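Local coordinates for protein toll (Drosophila melanogaster, PDB 4LXR) that binds the cleaved cytokine Spätzle through its leucine-rich-repeat ectodomain, as the receptor that signals in embryonic dorsal-ventral patterning and antifungal immunity, at residues L370-T376 with V393-L399; T410-L416 with M445-L449; I423-L429 with N456-Y462. All coordinates share one frame; numbering follows the deposited sequence.

In the fold
All three contacts join consecutive turns of the leucine-rich-repeat solenoid in the extracellular part of Toll: interaction 1 joins repeats 10 and 11, while interactions 2 and 3 both join repeats 12 and 13, leading into and following their parallel strands. Interaction 1 is the most buried and the most polar, an asparagine ladder edged by a salt bridge. Interaction 2, partly buried, has a single direct hydrogen bond between its segments and relies on leucine and methionine packing. Interaction 3 repeats the asparagine contact of interaction 1 two turns further on, and has a sugar at its asparagine end and a water-bridged tyrosine at the other. Interactions 1 and 3 touch where Leu399 O meets Ile423 CG1.

Interaction 1. Residues L370-T376 with V393-L399; sequences LEDNLLT and VMSRNRL
The loops 370-376 and 393-399 run in step, the N-H groups of Leu370 and Asp372 bonding to the carbonyls of Val393 and Ser395, and Arg398 N to Leu375 O. Between these bonds the side chain of Asn397 is held flat from both ends of its amide. Its ND2 gives a nearly straight bond to Leu370 O (3.0 Å, 176° at the hydrogen), while OD1 takes the N-H of Leu375 on a lone pair at 2.9 Å. Leu370 O is gripped twice, since Asn373 ND2 reaches it from the opposite face of the carbonyl plane. This is the asparagine ladder of a leucine-rich-repeat solenoid: Asn373 in turn bonds back to Leu346 and Leu351, and Asn421 continues the series beyond Asn397. Next to the ladder, the methyl CE of Met394 lies 4.0 Å from Leu375 CD1 and 4.1 Å from Leu370 CD1, its chain bent at the sulfur (chi3 63°) so that the methyl rests against both.

At the partly exposed edge, Asp372 and Arg396 lie alongside one another. The guanidinium meets the carboxylate side-on, with Arg396 NE 2.8 Å from Asp372 OD1 and Arg396 NH2 2.8 Å from Asp372 OD2, their planes 29° apart. An alanine at Asp372 would remove both acceptors and is likely to leave the Arg396 guanidinium without this carboxylate partner and freer to turn. Glu371 instead sets its carboxylate against Val393, Glu371 OE1 lying 3.2 Å from Val393 CG1, and makes its salt bridge with Arg369.

Interaction 2. Residues T410-L416 with M445-L449; sequences TNGLRHL and MHGLL
Met445 lays its thioether against the side chains of Thr410 and Leu413, with SD 3.4 Å from Thr410 OG1 and 3.5 Å from Leu413 CD2. The contact joins adjacent turns of the leucine-rich-repeat solenoid, on the approach to the parallel strands 415-417 and 450-452, and the two segments match in shape: each begins with a type I turn, Thr410 to Leu413 and Met445 to Leu448. Beyond the sulfur the methionine chain bends (chi3 -74°), carrying Met445 CE to Leu416 CD2 at 3.9 Å, where the two side chains cross at about a right angle. Leu413 also packs on Leu389 and Leu392 of the preceding turn, linking this contact to the interior of the repeat stack.

Leu448 sets its CD1 branch against Leu416 CB and the backbone of Arg414. Leu448 and Leu413 point inward from equivalent places in their turns. The direct hydrogen bond between the segments runs from Leu449 N to Arg414 O at 2.8 Å. Leu449 then extends over the aliphatic part of Arg414, CG to CD, while its CB approaches the ring of His415 obliquely near CE1. The ND1 of that ring bonds to Thr450 OG1.

Arg414 bends at chi2 (-65°) and curls back over its own turn. Its NH1 gives hydrogen bonds to Asn411 O and Leu413 O, binding the guanidinium to the segment it comes from, and one face of that group lies over Gly447 CA. A water between the two turns accepts from Gly447 N at 3.0 Å and donates weakly to Asn411 O.

Interaction 3. Residues I423-L429 with N456-Y462; sequences IDLQQPL and NSIIFVY. With NAG (2-acetamido-2-deoxy-beta-D-glucopyranose), chain M.
Leu425 reaches from its loop into the corner made by Ile458 and Tyr462. Its CB lies 3.4 Å from Tyr462 OH; its CG meets Ile458 CD1 at 3.8 Å; and CD1, at the tip, touches that same isoleucine methyl and sits over one face of the Tyr462 ring. The last is a CH-pi contact, 4.1 Å from Leu425 CD1 to the ring centroid and 28° off the normal. Phe460 lies against the tyrosine as well, its CD2 placed over the middle of a ring face. From the loop 423-429, Gln427 runs past Tyr462 in the opposite direction: its CG stands anti to the backbone N (chi1 -172°) and the chain then bends at chi2, which lays it along the tyrosine, with Gln427 OE1 3.1 Å from Tyr462 OH and the amide plane steeply inclined to the ring.

A water in the plane of the Tyr462 ring ties the segments together: it donates to Asp424 O, accepts from Ile459 N and is also hydrogen-bonded to Tyr462 OH. The Asp424 carboxylate turns back on its own chain, OD1 accepting from Gln426 N in an Asx turn and also pairing with Arg400. Farther along, Leu429 CD1 and Ile459 CD1 meet at 3.9 Å at the start of helix 429-433.

At the other end, Ser457 OG makes a weak hydrogen bond, 3.4 Å long, to O3 of an N-acetylglucosamine of a protein-linked glycan. Asn456 OD1 accepts the N-H of Ile423 at 3.0 Å, and Ser457 N returns a bond to Ile423 O at 2.8 Å. The ND2 of Asn456 holds the carbonyls of Leu418 and Leu453. With its amide bonded to both turns, Asn456 forms a rung of the asparagine ladder that characterises the leucine-rich-repeat solenoid, here between repeats 12 and 13.

Interaction 1. Residues L370-T376 with V393-L399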
loop_
_atom_site.group_PDB
_atom_site.type_symbol
_atom_site.label_atom_id
_atom_site.label_comp_id
_atom_site.label_asym_id
_atom_site.label_seq_id
_atom_site.Cartn_x
_atom_site.Cartn_y
_atom_site.Cartn_z
ATOM N N LEU A 370 16.138 9.634 -0.325
ATOM C CA LEU A 370 16.305 10.802 -1.173
ATOM C C LEU A 370 15.064 11.077 -2.006
ATOM O O LEU A 370 15.111 11.875 -2.940
ATOM C CB LEU A 370 17.516 10.613 -2.100
ATOM C CG LEU A 370 18.865 10.531 -1.381
ATOM C CD1 LEU A 370 19.981 10.064 -2.336
ATOM C CD2 LEU A 370 19.192 11.894 -0.788
ATOM N N GLU A 371 13.962 10.395 -1.696
ATOM C CA GLU A 371 12.773 10.486 -2.545
ATOM C C GLU A 371 12.221 11.920 -2.544
ATOM O O GLU A 371 12.485 12.692 -1.620
ATOM C CB GLU A 371 11.706 9.437 -2.135
ATOM C CG GLU A 371 11.094 9.624 -0.726
ATOM C CD GLU A 371 11.850 8.877 0.370
ATOM O OE1 GLU A 371 13.070 8.629 0.204
ATOM O OE2 GLU A 371 11.212 8.521 1.395
ATOM N N ASP A 372 11.486 12.275 -3.595
ATOM C CA ASP A 372 10.852 13.594 -3.722
ATOM C C ASP A 372 11.843 14.754 -3.744
ATOM O O ASP A 372 11.766 15.717 -2.961
ATOM C CB ASP A 372 9.724 13.779 -2.693
ATOM C CG ASP A 372 8.562 12.811 -2.939
ATOM O OD1 ASP A 372 7.799 13.008 -3.911
ATOM O OD2 ASP A 372 8.436 11.835 -2.185
ATOM N N ASN A 373 12.764 14.644 -4.690
ATOM C CA ASN A 373 13.754 15.660 -4.944
ATOM C C ASN A 373 13.895 15.856 -6.451
ATOM O O ASN A 373 13.067 15.376 -7.218
ATOM C CB ASN A 373 15.074 15.269 -4.277
ATOM C CG ASN A 373 15.119 15.699 -2.810
ATOM O OD1 ASN A 373 15.217 16.885 -2.519
ATOM N ND2 ASN A 373 15.002 14.748 -1.899
ATOM N N LEU A 374 14.933 16.562 -6.871
ATOM C CA LEU A 374 15.104 16.897 -8.273
ATOM C C LEU A 374 16.445 16.422 -8.784
ATOM O O LEU A 374 17.065 17.105 -9.577
ATOM C CB LEU A 374 15.016 18.409 -8.452
ATOM C CG LEU A 374 13.707 19.055 -7.990
ATOM C CD1 LEU A 374 13.822 20.567 -8.041
ATOM C CD2 LEU A 374 12.531 18.571 -8.843
ATOM N N LEU A 375 16.916 15.277 -8.293
ATOM C CA LEU A 375 18.204 14.738 -8.722
ATOM C C LEU A 375 18.117 14.167 -10.142
ATOM O O LEU A 375 17.105 13.564 -10.518
ATOM C CB LEU A 375 18.677 13.663 -7.736
ATOM C CG LEU A 375 18.917 14.219 -6.320
ATOM C CD1 LEU A 375 18.992 13.112 -5.313
ATOM C CD2 LEU A 375 20.172 15.072 -6.275
ATOM N N THR A 376 19.177 14.350 -10.921
ATOM C CA THR A 376 19.149 13.951 -12.324
ATOM C C THR A 376 20.102 12.817 -12.659
ATOM O O THR A 376 20.047 12.288 -13.745
ATOM C CB THR A 376 19.514 15.100 -13.255
ATOM O OG1 THR A 376 20.731 15.701 -12.800
ATOM C CG2 THR A 376 18.411 16.134 -13.312
ATOM N N VAL A 393 16.278 4.815 -1.351
ATOM C CA VAL A 393 15.004 5.292 -1.896
ATOM C C VAL A 393 15.237 6.598 -2.641
ATOM O O VAL A 393 15.671 7.588 -2.044
ATOM C CB VAL A 393 13.924 5.483 -0.798
ATOM C CG1 VAL A 393 12.573 5.858 -1.412
ATOM C CG2 VAL A 393 13.782 4.228 0.032
ATOM N N MET A 394 14.987 6.583 -3.954
ATOM C CA MET A 394 15.196 7.756 -4.790
ATOM C C MET A 394 13.996 7.984 -5.684
ATOM O O MET A 394 14.119 8.515 -6.805
ATOM C CB MET A 394 16.471 7.626 -5.625
ATOM C CG MET A 394 17.722 7.418 -4.777
ATOM S SD MET A 394 19.223 7.563 -5.741
ATOM C CE MET A 394 19.172 9.257 -6.289
ATOM N N SER A 395 12.836 7.582 -5.172
ATOM C CA SER A 395 11.564 7.750 -5.872
ATOM C C SER A 395 11.253 9.202 -6.157
ATOM O O SER A 395 11.584 10.080 -5.358
ATOM C CB SER A 395 10.436 7.177 -5.016
ATOM O OG SER A 395 10.828 5.926 -4.503
ATOM N N ARG A 396 10.590 9.439 -7.285
ATOM C CA ARG A 396 10.103 10.761 -7.651
ATOM C C ARG A 396 11.230 11.796 -7.613
ATOM O O ARG A 396 11.151 12.805 -6.903
ATOM C CB ARG A 396 8.914 11.172 -6.766
ATOM C CG ARG A 396 7.644 10.321 -6.995
ATOM C CD ARG A 396 6.529 10.611 -5.983
ATOM N NE ARG A 396 7.020 10.435 -4.619
ATOM C CZ ARG A 396 7.030 9.278 -3.966
ATOM N NH1 ARG A 396 6.535 8.181 -4.516
ATOM N NH2 ARG A 396 7.537 9.223 -2.754
ATOM N N ASN A 397 12.291 11.504 -8.361
ATOM C CA ASN A 397 13.307 12.488 -8.713
ATOM C C ASN A 397 13.210 12.737 -10.224
ATOM O O ASN A 397 12.160 12.512 -10.803
ATOM C CB ASN A 397 14.697 12.016 -8.278
ATOM C CG ASN A 397 14.994 12.335 -6.815
ATOM O OD1 ASN A 397 15.642 13.339 -6.519
ATOM N ND2 ASN A 397 14.520 11.488 -5.896
ATOM N N ARG A 398 14.279 13.216 -10.854
ATOM C CA ARG A 398 14.320 13.386 -12.309
ATOM C C ARG A 398 15.496 12.586 -12.858
ATOM O O ARG A 398 16.203 13.044 -13.759
ATOM C CB ARG A 398 14.505 14.854 -12.698
ATOM C CG ARG A 398 13.544 15.852 -12.028
ATOM C CD ARG A 398 12.081 15.474 -12.180
ATOM N NE ARG A 398 11.693 15.350 -13.579
ATOM C CZ ARG A 398 10.988 14.342 -14.084
ATOM N NH1 ARG A 398 10.584 13.341 -13.309
ATOM N NH2 ARG A 398 10.692 14.333 -15.379
ATOM N N LEU A 399 15.717 11.396 -12.306
ATOM C CA LEU A 399 16.903 10.611 -12.653
ATOM C C LEU A 399 16.864 10.211 -14.104
ATOM O O LEU A 399 15.856 9.709 -14.583
ATOM C CB LEU A 399 17.010 9.359 -11.782
ATOM C CG LEU A 399 17.321 9.601 -10.308
ATOM C CD1 LEU A 399 17.430 8.261 -9.567
ATOM C CD2 LEU A 399 18.625 10.368 -10.244
#

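Interaction 2. Residues T410-L416 with M445-L449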
loop_
_atom_site.group_PDB
_atom_site.type_symbol
_atom_site.label_atom_id
_atom_site.label_comp_id
_atom_site.label_asym_id
_atom_site.label_seq_id
_atom_site.Cartn_x
_atom_site.Cartn_y
_atom_site.Cartn_z
ATOM N N THR A 410 28.259 -1.269 -3.573
ATOM C CA THR A 410 27.142 -1.376 -2.644
ATOM C C THR A 410 26.669 -2.829 -2.501
ATOM O O THR A 410 25.508 -3.156 -2.771
ATOM C CB THR A 410 25.980 -0.501 -3.097
ATOM O OG1 THR A 410 25.752 -0.735 -4.487
ATOM C CG2 THR A 410 26.314 0.974 -2.894
ATOM N N ASN A 411 27.581 -3.689 -2.060
ATOM C CA ASN A 411 27.315 -5.123 -1.926
ATOM C C ASN A 411 26.290 -5.442 -0.852
ATOM O O ASN A 411 25.682 -6.507 -0.858
ATOM C CB ASN A 411 28.616 -5.870 -1.635
ATOM C CG ASN A 411 29.732 -5.482 -2.588
ATOM O OD1 ASN A 411 29.517 -5.368 -3.795
ATOM N ND2 ASN A 411 30.926 -5.257 -2.048
ATOM N N GLY A 412 26.096 -4.514 0.073
ATOM C CA GLY A 412 25.128 -4.712 1.133
ATOM C C GLY A 412 23.703 -4.382 0.724
ATOM O O GLY A 412 22.768 -4.728 1.444
ATOM N N LEU A 413 23.530 -3.712 -0.420
ATOM C CA LEU A 413 22.207 -3.220 -0.838
ATOM C C LEU A 413 21.205 -4.337 -1.121
ATOM O O LEU A 413 21.511 -5.292 -1.831
ATOM C CB LEU A 413 22.318 -2.298 -2.056
ATOM C CG LEU A 413 21.113 -1.367 -2.285
ATOM C CD1 LEU A 413 20.975 -0.330 -1.180
ATOM C CD2 LEU A 413 21.215 -0.679 -3.617
ATOM N N ARG A 414 20.008 -4.206 -0.559
ATOM C CA ARG A 414 18.972 -5.223 -0.684
ATOM C C ARG A 414 17.671 -4.684 -1.314
ATOM O O ARG A 414 16.925 -5.423 -1.953
ATOM C CB ARG A 414 18.681 -5.839 0.697
ATOM C CG ARG A 414 19.887 -6.580 1.326
ATOM C CD ARG A 414 20.303 -7.811 0.509
ATOM N NE ARG A 414 21.544 -8.414 0.994
ATOM C CZ ARG A 414 22.746 -8.215 0.458
ATOM N NH1 ARG A 414 22.902 -7.419 -0.595
ATOM N NH2 ARG A 414 23.803 -8.810 0.981
ATOM N N HIS A 415 17.400 -3.399 -1.124
ATOM C CA HIS A 415 16.153 -2.795 -1.576
ATOM C C HIS A 415 16.423 -1.460 -2.270
ATOM O O HIS A 415 16.823 -0.477 -1.634
ATOM C CB HIS A 415 15.203 -2.588 -0.392
ATOM C CG HIS A 415 14.979 -3.829 0.419
ATOM N ND1 HIS A 415 14.241 -4.899 -0.046
ATOM C CD2 HIS A 415 15.408 -4.175 1.656
ATOM C CE1 HIS A 415 14.215 -5.845 0.876
ATOM N NE2 HIS A 415 14.915 -5.430 1.920
ATOM N N LEU A 416 16.192 -1.440 -3.576
ATOM C CA LEU A 416 16.510 -0.297 -4.411
ATOM C C LEU A 416 15.238 0.247 -5.071
ATOM O O LEU A 416 14.636 -0.409 -5.915
ATOM C CB LEU A 416 17.553 -0.693 -5.459
ATOM C CG LEU A 416 17.961 0.400 -6.451
ATOM C CD1 LEU A 416 18.383 1.694 -5.720
ATOM C CD2 LEU A 416 19.074 -0.102 -7.352
ATOM N N MET A 445 24.932 -6.264 -8.093
ATOM C CA MET A 445 24.233 -6.554 -6.854
ATOM C C MET A 445 23.472 -7.868 -6.949
ATOM O O MET A 445 22.237 -7.892 -6.991
ATOM C CB MET A 445 23.338 -5.376 -6.457
ATOM C CG MET A 445 24.151 -4.111 -6.249
ATOM S SD MET A 445 23.209 -2.681 -5.702
ATOM C CE MET A 445 22.357 -2.236 -7.214
ATOM N N HIS A 446 24.242 -8.957 -6.983
ATOM C CA HIS A 446 23.702 -10.312 -7.053
ATOM C C HIS A 446 22.789 -10.609 -5.870
ATOM O O HIS A 446 21.859 -11.404 -5.988
ATOM C CB HIS A 446 24.832 -11.356 -7.166
ATOM C CG HIS A 446 25.877 -11.239 -6.094
ATOM N ND1 HIS A 446 27.168 -10.824 -6.351
ATOM C CD2 HIS A 446 25.818 -11.472 -4.759
ATOM C CE1 HIS A 446 27.859 -10.812 -5.223
ATOM N NE2 HIS A 446 27.062 -11.195 -4.241
ATOM N N GLY A 447 23.029 -9.948 -4.737
ATOM C CA GLY A 447 22.218 -10.177 -3.557
ATOM C C GLY A 447 20.927 -9.372 -3.474
ATOM O O GLY A 447 20.175 -9.513 -2.504
ATOM N N LEU A 448 20.657 -8.538 -4.482
ATOM C CA LEU A 448 19.492 -7.636 -4.456
ATOM C C LEU A 448 18.143 -8.350 -4.287
ATOM O O LEU A 448 17.894 -9.385 -4.907
ATOM C CB LEU A 448 19.463 -6.745 -5.706
ATOM C CG LEU A 448 18.625 -5.456 -5.632
ATOM C CD1 LEU A 448 19.219 -4.462 -4.629
ATOM C CD2 LEU A 448 18.492 -4.804 -6.999
ATOM N N LEU A 449 17.276 -7.773 -3.457
ATOM C CA LEU A 449 15.973 -8.363 -3.142
ATOM C C LEU A 449 14.818 -7.603 -3.796
ATOM O O LEU A 449 13.886 -8.197 -4.331
ATOM C CB LEU A 449 15.763 -8.425 -1.613
ATOM C CG LEU A 449 16.775 -9.280 -0.830
ATOM C CD1 LEU A 449 16.506 -9.304 0.665
ATOM C CD2 LEU A 449 16.840 -10.713 -1.388
HETATM O O HOH W 1 25.191 -8.096 -3.787
#

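Interaction 3. Residues I423-L429 with N456-Y462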
loop_
_atom_site.group_PDB
_atom_site.type_symbol
_atom_site.label_atom_id
_atom_site.label_comp_id
_atom_site.label_asym_id
_atom_site.label_seq_id
_atom_site.Cartn_x
_atom_site.Cartn_y
_atom_site.Cartn_z
ATOM N N ILE A 423 14.361 7.180 -16.126
ATOM C CA ILE A 423 15.416 6.226 -16.427
ATOM C C ILE A 423 15.112 5.375 -17.649
ATOM O O ILE A 423 14.123 4.639 -17.674
ATOM C CB ILE A 423 15.667 5.303 -15.230
ATOM C CG1 ILE A 423 16.011 6.140 -13.994
ATOM C CG2 ILE A 423 16.763 4.315 -15.552
ATOM C CD1 ILE A 423 15.841 5.400 -12.689
ATOM N N ASP A 424 15.964 5.467 -18.667
ATOM C CA ASP A 424 15.795 4.607 -19.842
ATOM C C ASP A 424 16.955 3.618 -20.047
ATOM O O ASP A 424 16.916 2.774 -20.950
ATOM C CB ASP A 424 15.531 5.448 -21.108
ATOM C CG ASP A 424 16.724 6.294 -21.526
ATOM O OD1 ASP A 424 17.738 6.339 -20.791
ATOM O OD2 ASP A 424 16.640 6.936 -22.597
ATOM N N LEU A 425 17.986 3.743 -19.215
ATOM C CA LEU A 425 19.217 2.950 -19.331
ATOM C C LEU A 425 19.860 3.008 -20.719
ATOM O O LEU A 425 20.710 2.183 -21.054
ATOM C CB LEU A 425 19.007 1.504 -18.875
ATOM C CG LEU A 425 18.604 1.298 -17.413
ATOM C CD1 LEU A 425 18.551 -0.190 -17.097
ATOM C CD2 LEU A 425 19.560 2.023 -16.455
ATOM N N GLN A 426 19.435 3.993 -21.511
ATOM C CA GLN A 426 20.112 4.402 -22.742
ATOM C C GLN A 426 20.394 3.240 -23.680
ATOM O O GLN A 426 21.529 3.041 -24.101
ATOM C CB GLN A 426 21.408 5.150 -22.396
ATOM C CG GLN A 426 21.257 6.087 -21.188
ATOM C CD GLN A 426 22.372 7.110 -21.075
ATOM O OE1 GLN A 426 22.721 7.775 -22.050
ATOM N NE2 GLN A 426 22.936 7.240 -19.882
ATOM N N GLN A 427 19.352 2.489 -24.015
ATOM C CA GLN A 427 19.522 1.228 -24.719
ATOM C C GLN A 427 19.110 1.242 -26.201
ATOM O O GLN A 427 17.955 1.509 -26.521
ATOM C CB GLN A 427 18.759 0.139 -23.980
ATOM C CG GLN A 427 19.020 -1.244 -24.527
ATOM C CD GLN A 427 20.474 -1.647 -24.420
ATOM O OE1 GLN A 427 21.062 -1.612 -23.342
ATOM N NE2 GLN A 427 21.061 -2.035 -25.542
ATOM N N PRO A 428 20.063 0.947 -27.106
ATOM C CA PRO A 428 19.817 0.899 -28.555
ATOM C C PRO A 428 18.955 -0.287 -28.996
ATOM O O PRO A 428 19.157 -1.414 -28.544
ATOM C CB PRO A 428 21.226 0.790 -29.151
ATOM C CG PRO A 428 22.053 0.224 -28.061
ATOM C CD PRO A 428 21.498 0.812 -26.800
ATOM N N LEU A 429 18.015 -0.015 -29.897
ATOM C CA LEU A 429 16.950 -0.952 -30.246
ATOM C C LEU A 429 17.456 -2.229 -30.889
ATOM O O LEU A 429 16.925 -3.313 -30.645
ATOM C CB LEU A 429 15.936 -0.277 -31.175
ATOM C CG LEU A 429 14.687 0.357 -30.550
ATOM C CD1 LEU A 429 15.019 1.228 -29.335
ATOM C CD2 LEU A 429 13.947 1.166 -31.610
ATOM N N ASN A 456 9.284 4.394 -15.250
ATOM C CA ASN A 456 10.444 4.956 -15.925
ATOM C C ASN A 456 10.278 4.747 -17.431
ATOM O O ASN A 456 9.155 4.750 -17.926
ATOM C CB ASN A 456 11.717 4.306 -15.379
ATOM C CG ASN A 456 12.118 4.877 -14.019
ATOM O OD1 ASN A 456 12.674 5.959 -13.955
ATOM N ND2 ASN A 456 11.827 4.154 -12.935
ATOM N N SER A 457 11.372 4.553 -18.159
ATOM C CA SER A 457 11.293 4.312 -19.607
ATOM C C SER A 457 12.095 3.096 -20.037
ATOM O O SER A 457 12.737 3.103 -21.077
ATOM C CB SER A 457 11.767 5.532 -20.386
ATOM O OG SER A 457 10.859 6.596 -20.211
ATOM N N ILE A 458 12.075 2.059 -19.211
ATOM C CA ILE A 458 12.757 0.826 -19.529
ATOM C C ILE A 458 12.027 0.182 -20.708
ATOM O O ILE A 458 10.790 0.237 -20.792
ATOM C CB ILE A 458 12.760 -0.115 -18.308
ATOM C CG1 ILE A 458 13.391 0.589 -17.095
ATOM C CG2 ILE A 458 13.464 -1.416 -18.621
ATOM C CD1 ILE A 458 14.858 0.858 -17.241
ATOM N N ILE A 459 12.791 -0.394 -21.632
ATOM C CA ILE A 459 12.210 -1.060 -22.792
ATOM C C ILE A 459 12.568 -2.535 -22.842
ATOM O O ILE A 459 12.112 -3.259 -23.716
ATOM C CB ILE A 459 12.666 -0.401 -24.124
ATOM C CG1 ILE A 459 14.181 -0.473 -24.269
ATOM C CG2 ILE A 459 12.219 1.039 -24.190
ATOM C CD1 ILE A 459 14.667 -0.016 -25.624
ATOM N N PHE A 460 13.375 -2.989 -21.897
ATOM C CA PHE A 460 14.000 -4.298 -22.036
ATOM C C PHE A 460 14.227 -4.963 -20.687
ATOM O O PHE A 460 14.629 -4.304 -19.723
ATOM C CB PHE A 460 15.335 -4.098 -22.762
ATOM C CG PHE A 460 16.176 -5.330 -22.872
ATOM C CD1 PHE A 460 15.785 -6.386 -23.683
ATOM C CD2 PHE A 460 17.396 -5.405 -22.218
ATOM C CE1 PHE A 460 16.580 -7.519 -23.812
ATOM C CE2 PHE A 460 18.197 -6.526 -22.339
ATOM C CZ PHE A 460 17.787 -7.589 -23.143
ATOM N N VAL A 461 13.980 -6.270 -20.626
ATOM C CA VAL A 461 14.323 -7.063 -19.449
ATOM C C VAL A 461 15.796 -7.474 -19.508
ATOM O O VAL A 461 16.153 -8.392 -20.235
ATOM C CB VAL A 461 13.453 -8.332 -19.363
ATOM C CG1 VAL A 461 13.830 -9.134 -18.151
ATOM C CG2 VAL A 461 11.975 -7.963 -19.336
ATOM N N TYR A 462 16.642 -6.788 -18.742
ATOM C CA TYR A 462 18.097 -6.995 -18.786
ATOM C C TYR A 462 18.578 -8.363 -18.306
ATOM O O TYR A 462 17.885 -9.051 -17.565
ATOM C CB TYR A 462 18.825 -5.869 -18.024
ATOM C CG TYR A 462 18.873 -4.588 -18.813
ATOM C CD1 TYR A 462 17.731 -3.806 -18.975
ATOM C CD2 TYR A 462 20.052 -4.172 -19.427
ATOM C CE1 TYR A 462 17.764 -2.636 -19.723
ATOM C CE2 TYR A 462 20.099 -2.993 -20.163
ATOM C CZ TYR A 462 18.952 -2.235 -20.312
ATOM O OH TYR A 462 18.997 -1.073 -21.049
HETATM C C1 NAG M . 7.876 5.581 -23.435
HETATM C C2 NAG M . 7.132 6.934 -23.382
HETATM C C3 NAG M . 8.107 8.124 -23.418
HETATM C C4 NAG M . 9.181 7.968 -24.494
HETATM C C5 NAG M . 9.707 6.536 -24.560
HETATM C C6 NAG M . 11.215 6.452 -24.558
HETATM C C7 NAG M . 4.847 7.290 -24.210
HETATM C C8 NAG M . 3.958 7.359 -25.418
HETATM N N2 NAG M . 6.139 7.042 -24.446
HETATM O O3 NAG M . 8.695 8.333 -22.137
HETATM O O4 NAG M . 8.678 8.364 -25.766
HETATM O O5 NAG M . 9.257 5.811 -23.415
HETATM O O6 NAG M . 11.657 5.161 -24.952
HETATM O O7 NAG M . 4.413 7.451 -23.073
HETATM O O HOH W 2 15.965 -0.160 -21.145
#